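Long-range contacts in putative dihydrodipicolinate synthase family protein (Coccidioides immitis, PDB 3QFE), which is of unassigned function but belongs to the dihydrodipicolinate synthase family, whose members share a TIM-barrel fold: residues Pro12-Ala18 with Leu46-Ile51; Ala107-Leu113 with Leu140-Tyr145; Val171-Thr177 with Ala195-Gly201. All blocks are in the same frame, centred on the assembly; numbering follows the deposited sequence.

Contact 1. Residues Pro12-Ala18 with Leu46-Ile51; sequences PGIWCPA and LTGLVI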
loop_
_atom_site.group_PDB
_atom_site.type_symbol
_atom_site.label_atom_id
_atom_site.label_comp_id
_atom_site.label_asym_id
_atom_site.label_seq_id
_atom_site.Cartn_x
_atom_site.Cartn_y
_atom_site.Cartn_z
ATOM N N PRO A 12 -0.127 -10.027 8.943
ATOM C CA PRO A 12 -0.824 -10.563 7.801
ATOM C C PRO A 12 -2.226 -9.993 7.708
ATOM O O PRO A 12 -2.869 -9.767 8.726
ATOM C CB PRO A 12 -0.875 -12.055 8.131
ATOM C CG PRO A 12 0.487 -12.296 8.767
ATOM C CD PRO A 12 0.815 -11.013 9.515
ATOM N N GLY A 13 -2.690 -9.750 6.494
ATOM C CA GLY A 13 -4.014 -9.191 6.289
ATOM C C GLY A 13 -4.030 -8.353 5.038
ATOM O O GLY A 13 -3.146 -8.505 4.193
ATOM N N ILE A 14 -5.023 -7.470 4.934
ATOM C CA ILE A 14 -5.224 -6.621 3.778
ATOM C C ILE A 14 -4.879 -5.194 4.134
ATOM O O ILE A 14 -5.475 -4.610 5.055
ATOM C CB ILE A 14 -6.685 -6.646 3.296
ATOM C CG1 ILE A 14 -7.076 -8.040 2.845
ATOM C CG2 ILE A 14 -6.872 -5.727 2.094
ATOM C CD1 ILE A 14 -6.287 -8.529 1.602
ATOM N N TRP A 15 -3.931 -4.634 3.387
ATOM C CA TRP A 15 -3.449 -3.287 3.598
ATOM C C TRP A 15 -3.798 -2.428 2.397
ATOM O O TRP A 15 -3.779 -2.914 1.269
ATOM C CB TRP A 15 -1.930 -3.295 3.768
ATOM C CG TRP A 15 -1.481 -3.996 5.012
ATOM C CD1 TRP A 15 -1.607 -5.334 5.306
ATOM C CD2 TRP A 15 -0.820 -3.398 6.135
ATOM N NE1 TRP A 15 -1.077 -5.591 6.546
ATOM C CE2 TRP A 15 -0.577 -4.427 7.071
ATOM C CE3 TRP A 15 -0.384 -2.097 6.425
ATOM C CZ2 TRP A 15 0.050 -4.192 8.287
ATOM C CZ3 TRP A 15 0.239 -1.864 7.632
ATOM C CH2 TRP A 15 0.452 -2.911 8.549
ATOM N N CYS A 16 -4.113 -1.156 2.637
ATOM C CA CYS A 16 -4.397 -0.228 1.545
ATOM C C CYS A 16 -3.340 0.880 1.412
ATOM O O CYS A 16 -3.066 1.586 2.392
ATOM C CB CYS A 16 -5.778 0.415 1.681
ATOM S SG CYS A 16 -6.053 1.689 0.397
ATOM N N PRO A 17 -2.768 1.044 0.197
ATOM C CA PRO A 17 -1.880 2.168 -0.076
ATOM C C PRO A 17 -2.720 3.380 -0.531
ATOM O O PRO A 17 -3.107 3.483 -1.718
ATOM C CB PRO A 17 -0.977 1.635 -1.193
ATOM C CG PRO A 17 -1.875 0.680 -1.959
ATOM C CD PRO A 17 -2.895 0.147 -0.968
ATOM N N ALA A 18 -2.989 4.272 0.426
ATOM C CA ALA A 18 -3.978 5.335 0.273
ATOM C C ALA A 18 -3.579 6.378 -0.772
ATOM O O ALA A 18 -2.409 6.743 -0.882
ATOM C CB ALA A 18 -4.231 6.004 1.612
ATOM N N LEU A 46 -9.857 -3.098 7.079
ATOM C CA LEU A 46 -8.462 -3.257 6.672
ATOM C C LEU A 46 -7.577 -3.614 7.852
ATOM O O LEU A 46 -7.862 -3.255 8.993
ATOM C CB LEU A 46 -7.931 -1.984 5.995
ATOM C CG LEU A 46 -8.656 -1.508 4.733
ATOM C CD1 LEU A 46 -8.057 -0.195 4.289
ATOM C CD2 LEU A 46 -8.598 -2.535 3.623
ATOM N N THR A 47 -6.491 -4.309 7.572
ATOM C CA THR A 47 -5.510 -4.604 8.606
ATOM C C THR A 47 -4.635 -3.370 8.909
ATOM O O THR A 47 -4.341 -3.086 10.053
ATOM C CB THR A 47 -4.642 -5.822 8.224
ATOM O OG1 THR A 47 -5.490 -6.964 8.049
ATOM C CG2 THR A 47 -3.583 -6.119 9.328
ATOM N N GLY A 48 -4.238 -2.631 7.893
ATOM C CA GLY A 48 -3.402 -1.460 8.095
ATOM C C GLY A 48 -3.401 -0.576 6.878
ATOM O O GLY A 48 -3.922 -0.955 5.832
ATOM N N LEU A 49 -2.808 0.612 7.023
ATOM C CA LEU A 49 -2.615 1.538 5.911
ATOM C C LEU A 49 -1.145 1.666 5.524
ATOM O O LEU A 49 -0.242 1.746 6.381
ATOM C CB LEU A 49 -3.202 2.921 6.205
ATOM C CG LEU A 49 -4.734 3.044 6.385
ATOM C CD1 LEU A 49 -5.138 4.448 6.779
ATOM C CD2 LEU A 49 -5.490 2.648 5.130
ATOM N N VAL A 50 -0.922 1.686 4.214
ATOM C CA VAL A 50 0.352 2.084 3.682
ATOM C C VAL A 50 0.234 3.532 3.242
ATOM O O VAL A 50 -0.542 3.840 2.346
ATOM C CB VAL A 50 0.806 1.157 2.531
ATOM C CG1 VAL A 50 2.036 1.732 1.830
ATOM C CG2 VAL A 50 1.067 -0.255 3.075
ATOM N N ILE A 51 0.965 4.413 3.920
ATOM C CA ILE A 51 0.970 5.828 3.606
ATOM C C ILE A 51 2.250 6.149 2.846
ATOM O O ILE A 51 3.339 5.759 3.255
ATOM C CB ILE A 51 0.876 6.697 4.901
ATOM C CG1 ILE A 51 -0.273 6.209 5.793
ATOM C CG2 ILE A 51 0.695 8.174 4.572
ATOM C CD1 ILE A 51 -1.651 6.195 5.105
HETATM O O HOH W 1 0.110 5.027 -0.160
#
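The indole of Trp15 lies flat over Gly48: the Gly48 CA stands 3.7 Å from the centroid of the six-membered ring, 20° off its normal, a CH-pi contact. A beta carbon on Gly48 would come within 2.4 Å of Trp15 CZ3, so glycine lets the ring settle directly on the neighbouring backbone. Val50 extends this face, with CG2 4.1 Å from Trp15 CE3 and CB 4.2 Å from Pro17 CB. On the other face Cys16 CB meets Leu46 CD1 at 3.5 Å and Leu49 CD2 at 4.1 Å, and Leu41 of helix 31-42 covers Cys16 and Leu46. These are the first two strands of the parallel beta-barrel in a TIM-barrel fold: the Trp15 and Val50 face looks into the barrel and the Cys16 face toward the surrounding helices. The axes of strands 13-17 and 48-51 approach to 4.5 Å, with 30° between their directions. Their parallel ladder consists of Cys16 N to Gly48 O (3.2 Å), Val50 N to Cys16 O (2.8 Å) and Ala18 N to Val50 O (3.1 Å). Near the N-terminal ends, Thr47 N donates to Ile14 O (2.7 Å), while Thr47 OG1 accepts from Ile14 N (3.2 Å) and so extends the pairing with a side chain. Trp15 NE1 turns to Gln11 O. At the C-terminal edge one water donates to both Ala18 O (3.1 Å) and Val50 O (2.8 Å).

Contact 2. Residues Ala107-Leu113 with Leu140-Tyr145; sequences ANYVLVL and LPVVIY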
loop_
_atom_site.group_PDB
_atom_site.type_symbol
_atom_site.label_atom_id
_atom_site.label_comp_id
_atom_site.label_asym_id
_atom_site.label_seq_id
_atom_site.Cartn_x
_atom_site.Cartn_y
_atom_site.Cartn_z
ATOM N N ALA A 107 4.481 6.747 12.412
ATOM C CA ALA A 107 4.451 5.462 11.680
ATOM C C ALA A 107 4.935 4.271 12.542
ATOM O O ALA A 107 5.662 4.483 13.522
ATOM C CB ALA A 107 5.256 5.562 10.405
ATOM N N ASN A 108 4.504 3.036 12.221
ATOM C CA ASN A 108 4.976 1.835 12.950
ATOM C C ASN A 108 6.091 1.125 12.184
ATOM O O ASN A 108 6.976 0.483 12.786
ATOM C CB ASN A 108 3.851 0.817 13.199
ATOM C CG ASN A 108 2.629 1.426 13.854
ATOM O OD1 ASN A 108 1.595 1.619 13.210
ATOM N ND2 ASN A 108 2.733 1.730 15.126
ATOM N N TYR A 109 6.030 1.236 10.855
ATOM C CA TYR A 109 6.973 0.580 9.976
ATOM C C TYR A 109 7.342 1.507 8.824
ATOM O O TYR A 109 6.557 2.397 8.434
ATOM C CB TYR A 109 6.347 -0.687 9.384
ATOM C CG TYR A 109 5.518 -1.535 10.334
ATOM C CD1 TYR A 109 6.114 -2.344 11.301
ATOM C CD2 TYR A 109 4.153 -1.553 10.235
ATOM C CE1 TYR A 109 5.357 -3.132 12.145
ATOM C CE2 TYR A 109 3.376 -2.341 11.077
ATOM C CZ TYR A 109 3.976 -3.126 12.018
ATOM O OH TYR A 109 3.170 -3.885 12.837
ATOM N N VAL A 110 8.506 1.269 8.233
ATOM C CA VAL A 110 8.866 1.999 7.036
ATOM C C VAL A 110 9.067 1.040 5.894
ATOM O O VAL A 110 9.619 -0.046 6.070
ATOM C CB VAL A 110 10.098 2.933 7.214
ATOM C CG1 VAL A 110 9.769 3.989 8.196
ATOM C CG2 VAL A 110 11.332 2.168 7.673
ATOM N N LEU A 111 8.599 1.461 4.724
ATOM C CA LEU A 111 8.656 0.668 3.518
ATOM C C LEU A 111 9.703 1.251 2.559
ATOM O O LEU A 111 9.574 2.385 2.100
ATOM C CB LEU A 111 7.264 0.657 2.916
ATOM C CG LEU A 111 6.959 -0.089 1.631
ATOM C CD1 LEU A 111 7.090 -1.595 1.775
ATOM C CD2 LEU A 111 5.521 0.313 1.237
ATOM N N VAL A 112 10.753 0.486 2.287
ATOM C CA VAL A 112 11.977 1.021 1.688
ATOM C C VAL A 112 12.295 0.435 0.301
ATOM O O VAL A 112 12.620 -0.738 0.182
ATOM C CB VAL A 112 13.218 0.795 2.648
ATOM C CG1 VAL A 112 14.516 1.438 2.096
ATOM C CG2 VAL A 112 12.946 1.321 4.056
ATOM N N LEU A 113 12.217 1.273 -0.737
ATOM C CA LEU A 113 12.727 0.938 -2.081
ATOM C C LEU A 113 14.229 0.763 -2.080
ATOM O O LEU A 113 14.919 1.418 -1.306
ATOM C CB LEU A 113 12.385 2.042 -3.103
ATOM C CG LEU A 113 10.902 2.126 -3.491
ATOM C CD1 LEU A 113 10.502 3.553 -3.888
ATOM C CD2 LEU A 113 10.543 1.102 -4.587
ATOM N N LEU A 140 12.668 2.523 13.139
ATOM C CA LEU A 140 11.451 1.755 12.902
ATOM C C LEU A 140 11.781 0.449 12.151
ATOM O O LEU A 140 12.751 0.397 11.391
ATOM C CB LEU A 140 10.422 2.590 12.104
ATOM C CG LEU A 140 9.657 3.743 12.797
ATOM C CD1 LEU A 140 8.783 4.495 11.809
ATOM C CD2 LEU A 140 8.818 3.309 14.007
ATOM N N PRO A 141 10.980 -0.603 12.362
ATOM C CA PRO A 141 11.182 -1.846 11.586
ATOM C C PRO A 141 11.021 -1.623 10.065
ATOM O O PRO A 141 10.182 -0.831 9.639
ATOM C CB PRO A 141 10.089 -2.782 12.120
ATOM C CG PRO A 141 9.692 -2.236 13.456
ATOM C CD PRO A 141 9.964 -0.755 13.426
ATOM N N VAL A 142 11.796 -2.350 9.272
ATOM C CA VAL A 142 11.926 -2.089 7.840
ATOM C C VAL A 142 11.272 -3.170 6.963
ATOM O O VAL A 142 11.503 -4.348 7.151
ATOM C CB VAL A 142 13.433 -1.925 7.462
ATOM C CG1 VAL A 142 13.664 -1.994 5.952
ATOM C CG2 VAL A 142 13.996 -0.633 8.066
ATOM N N VAL A 143 10.448 -2.741 6.010
ATOM C CA VAL A 143 9.901 -3.642 4.993
ATOM C C VAL A 143 10.543 -3.284 3.640
ATOM O O VAL A 143 10.463 -2.136 3.179
ATOM C CB VAL A 143 8.340 -3.586 4.919
ATOM C CG1 VAL A 143 7.811 -4.573 3.876
ATOM C CG2 VAL A 143 7.720 -3.909 6.275
ATOM N N ILE A 144 11.183 -4.272 3.026
ATOM C CA ILE A 144 11.807 -4.113 1.718
ATOM C C ILE A 144 10.683 -3.875 0.736
ATOM O O ILE A 144 9.660 -4.580 0.774
ATOM C CB ILE A 144 12.608 -5.370 1.321
ATOM C CG1 ILE A 144 13.774 -5.585 2.284
ATOM C CG2 ILE A 144 13.118 -5.273 -0.119
ATOM C CD1 ILE A 144 14.348 -7.011 2.266
ATOM N N TYR A 145 10.840 -2.844 -0.086
ATOM C CA TYR A 145 9.856 -2.502 -1.106
ATOM C C TYR A 145 10.492 -2.849 -2.428
ATOM O O TYR A 145 11.367 -2.140 -2.916
ATOM C CB TYR A 145 9.541 -1.014 -1.046
ATOM C CG TYR A 145 8.323 -0.513 -1.820
ATOM C CD1 TYR A 145 7.893 0.804 -1.648
ATOM C CD2 TYR A 145 7.611 -1.335 -2.719
ATOM C CE1 TYR A 145 6.792 1.313 -2.341
ATOM C CE2 TYR A 145 6.505 -0.841 -3.433
ATOM C CZ TYR A 145 6.095 0.491 -3.231
ATOM O OH TYR A 145 5.003 1.032 -3.898
#
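Leu140 opens segment 140-145 by pointing toward segment 107-113, its CD1 3.9 Å from Ala107 CB and 3.8 Å from Val110 CG1. Pro141 sets CB 4.1 Å from Tyr109 CD1, at the edge of that ring, and its carbonyl O accepts from Val110 N at 3.0 Å. Val142 faces the outer helices of the TIM barrel; its CG2 lies 3.9 Å from Val110 CG2 and its CG1 3.9 Å from Val112 CG2, and helix 92-105 covers these two partner valines. Val143 points the other way, into the barrel, where CG1 touches Leu111 CD1 at 3.7 Å. Its backbone bonds in both directions, N to Val110 O and O from Val112 N, each 2.8 Å. Ile144, back on the Val142 face, packs on Val171 and Val174. Tyr145 closes the ladder through N to Val112 O (2.8 Å), and its ring is held between two leucines: Leu111 CD2 and Leu113 CD2 each lie 4.1 Å from the centroid, over opposite faces, while OH is hydrogen-bonded with Thr54 OG1. Peptide hydrogen bonds thus fix the register and mostly aliphatic side chains cover both faces of the pair, with the Tyr145 ring serving as an apolar surface.

Contact 3. Residues Val171-Thr177 with Ala195-Gly201; sequences VVGVKLT and AFSVFGG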
loop_
_atom_site.group_PDB
_atom_site.type_symbol
_atom_site.label_atom_id
_atom_site.label_comp_id
_atom_site.label_asym_id
_atom_site.label_seq_id
_atom_site.Cartn_x
_atom_site.Cartn_y
_atom_site.Cartn_z
ATOM N N VAL A 171 14.807 -5.969 9.842
ATOM C CA VAL A 171 14.059 -6.129 8.594
ATOM C C VAL A 171 12.973 -7.131 8.884
ATOM O O VAL A 171 13.256 -8.260 9.308
ATOM C CB VAL A 171 14.938 -6.593 7.412
ATOM C CG1 VAL A 171 14.091 -7.174 6.281
ATOM C CG2 VAL A 171 15.840 -5.430 6.921
ATOM N N VAL A 172 11.730 -6.715 8.669
ATOM C CA VAL A 172 10.582 -7.517 9.078
ATOM C C VAL A 172 9.599 -7.917 7.956
ATOM O O VAL A 172 8.518 -8.429 8.241
ATOM C CB VAL A 172 9.790 -6.808 10.213
ATOM C CG1 VAL A 172 10.648 -6.708 11.480
ATOM C CG2 VAL A 172 9.298 -5.436 9.764
ATOM N N GLY A 173 9.962 -7.685 6.703
ATOM C CA GLY A 173 9.125 -8.111 5.601
ATOM C C GLY A 173 9.582 -7.584 4.260
ATOM O O GLY A 173 10.619 -6.935 4.174
ATOM N N VAL A 174 8.799 -7.869 3.220
ATOM C CA VAL A 174 9.062 -7.435 1.848
ATOM C C VAL A 174 7.681 -7.239 1.206
ATOM O O VAL A 174 6.784 -8.015 1.485
ATOM C CB VAL A 174 9.943 -8.486 1.044
ATOM C CG1 VAL A 174 9.293 -9.884 0.986
ATOM C CG2 VAL A 174 10.221 -8.011 -0.372
ATOM N N LYS A 175 7.488 -6.170 0.430
ATOM C CA LYS A 175 6.377 -6.077 -0.495
ATOM C C LYS A 175 6.902 -6.454 -1.866
ATOM O O LYS A 175 7.780 -5.784 -2.400
ATOM C CB LYS A 175 5.778 -4.670 -0.540
ATOM C CG LYS A 175 4.715 -4.449 -1.669
ATOM C CD LYS A 175 4.019 -3.091 -1.571
ATOM C CE LYS A 175 3.247 -2.645 -2.862
ATOM N NZ LYS A 175 2.509 -1.280 -2.687
ATOM N N LEU A 176 6.363 -7.529 -2.431
ATOM C CA LEU A 176 6.652 -7.911 -3.821
ATOM C C LEU A 176 5.545 -7.361 -4.725
ATOM O O LEU A 176 4.368 -7.587 -4.471
ATOM C CB LEU A 176 6.738 -9.425 -3.946
ATOM C CG LEU A 176 7.667 -10.166 -2.984
ATOM C CD1 LEU A 176 7.245 -11.614 -2.867
ATOM C CD2 LEU A 176 9.096 -10.079 -3.472
ATOM N N THR A 177 5.897 -6.621 -5.768
ATOM C CA THR A 177 4.863 -5.954 -6.566
ATOM C C THR A 177 4.213 -6.943 -7.517
ATOM O O THR A 177 2.973 -7.041 -7.560
ATOM C CB THR A 177 5.406 -4.764 -7.360
ATOM O OG1 THR A 177 6.485 -5.214 -8.195
ATOM C CG2 THR A 177 5.857 -3.625 -6.392
ATOM N N ALA A 195 8.949 -13.805 12.242
ATOM C CA ALA A 195 9.984 -12.788 12.129
ATOM C C ALA A 195 9.918 -11.969 10.829
ATOM O O ALA A 195 10.732 -11.069 10.629
ATOM C CB ALA A 195 11.364 -13.432 12.263
ATOM N N PHE A 196 8.975 -12.283 9.945
ATOM C CA PHE A 196 9.038 -11.755 8.587
ATOM C C PHE A 196 7.724 -11.987 7.839
ATOM O O PHE A 196 7.204 -13.087 7.844
ATOM C CB PHE A 196 10.230 -12.397 7.856
ATOM C CG PHE A 196 10.582 -11.758 6.540
ATOM C CD1 PHE A 196 11.535 -10.754 6.474
ATOM C CD2 PHE A 196 9.999 -12.202 5.353
ATOM C CE1 PHE A 196 11.893 -10.177 5.247
ATOM C CE2 PHE A 196 10.346 -11.635 4.120
ATOM C CZ PHE A 196 11.294 -10.619 4.073
ATOM N N SER A 197 7.201 -10.936 7.207
ATOM C CA SER A 197 5.899 -10.967 6.531
ATOM C C SER A 197 6.090 -10.705 5.039
ATOM O O SER A 197 6.639 -9.669 4.655
ATOM C CB SER A 197 4.958 -9.879 7.097
ATOM O OG SER A 197 4.593 -10.138 8.432
ATOM N N VAL A 198 5.630 -11.619 4.201
ATOM C CA VAL A 198 5.653 -11.395 2.765
ATOM C C VAL A 198 4.322 -10.787 2.304
ATOM O O VAL A 198 3.246 -11.290 2.640
ATOM C CB VAL A 198 5.908 -12.702 1.989
ATOM C CG1 VAL A 198 6.089 -12.397 0.503
ATOM C CG2 VAL A 198 7.144 -13.449 2.533
ATOM N N PHE A 199 4.381 -9.725 1.521
ATOM C CA PHE A 199 3.155 -9.146 0.993
ATOM C C PHE A 199 3.202 -9.191 -0.508
ATOM O O PHE A 199 4.212 -8.845 -1.105
ATOM C CB PHE A 199 2.982 -7.695 1.430
ATOM C CG PHE A 199 2.775 -7.513 2.901
ATOM C CD1 PHE A 199 1.506 -7.645 3.467
ATOM C CD2 PHE A 199 3.836 -7.175 3.722
ATOM C CE1 PHE A 199 1.307 -7.465 4.864
ATOM C CE2 PHE A 199 3.647 -6.983 5.099
ATOM C CZ PHE A 199 2.379 -7.130 5.668
ATOM N N GLY A 200 2.111 -9.634 -1.115
ATOM C CA GLY A 200 1.925 -9.503 -2.555
ATOM C C GLY A 200 1.363 -8.119 -2.762
ATOM O O GLY A 200 0.825 -7.542 -1.836
ATOM N N GLY A 201 1.503 -7.579 -3.966
ATOM C CA GLY A 201 0.981 -6.254 -4.283
ATOM C C GLY A 201 -0.268 -6.349 -5.132
ATOM O O GLY A 201 -0.883 -5.346 -5.451
#
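Strand 171-176, helix 181-190 and strand 197-200 form a beta-alpha-beta crossover, the repeating unit of the TIM barrel, and this contact pairs its two parallel strands, whose axes approach to 4.8 Å, 12° apart in direction. Four backbone hydrogen bonds form the ladder. Ser197 N donates to Val172 O (3.0 Å), Val174 N to Ser197 O (3.2 Å), Phe199 N to Val174 O (2.9 Å) and Leu176 N to Phe199 O (2.8 Å). Ser197, Val174 and Phe199 thus use both N and O. The intervening Gly173 and Lys175 bond instead to strand 142-146: Gly173 O accepts from Ile144 N, and Lys175 N donates to Ile144 O. Val198 pairs with Ala215 on the far side. Ser197 OG is satisfied by Pro10 O. Apolar groups pack on the helix-facing side: Val198 CG1 meets Leu176 CD1 at 3.6 Å and Val174 CG1 at 4.1 Å, while Phe196 CE2 approaches Val174 CG1 to 3.7 Å. Phe199 faces the barrel interior and meets Trp15 edge-to-face. Gly173 has no room for a side chain, since a beta carbon would clash with Ser197 O, and its CA sits 3.6 Å from the centroid of the Phe196 ring, over the face.

In the fold
All three contacts pair neighbouring strands of one parallel barrel, in series along the chain, and their centres lie 10 to 13 Å apart. Contacts 2 and 3 share a seam, strands 142-146 and 171-176 being adjacent, with probable hydrogen bonds from Lys175 N to Ile144 O (2.7 Å) and from Val172 N to Val142 O (2.8 Å). Contact 1 reaches both others through the barrel interior: Trp15 NE1 lies 3.5 Å from Phe199 CE1 of contact 3, Trp15 CH2 lies 3.9 Å from Tyr109 CE2 of contact 2, and Val50 CG1 packs 3.8 Å from Leu111 CD2. The modelled calcium ion, at Ala315 and Ser318, belongs to the C-terminal end, away from these strands.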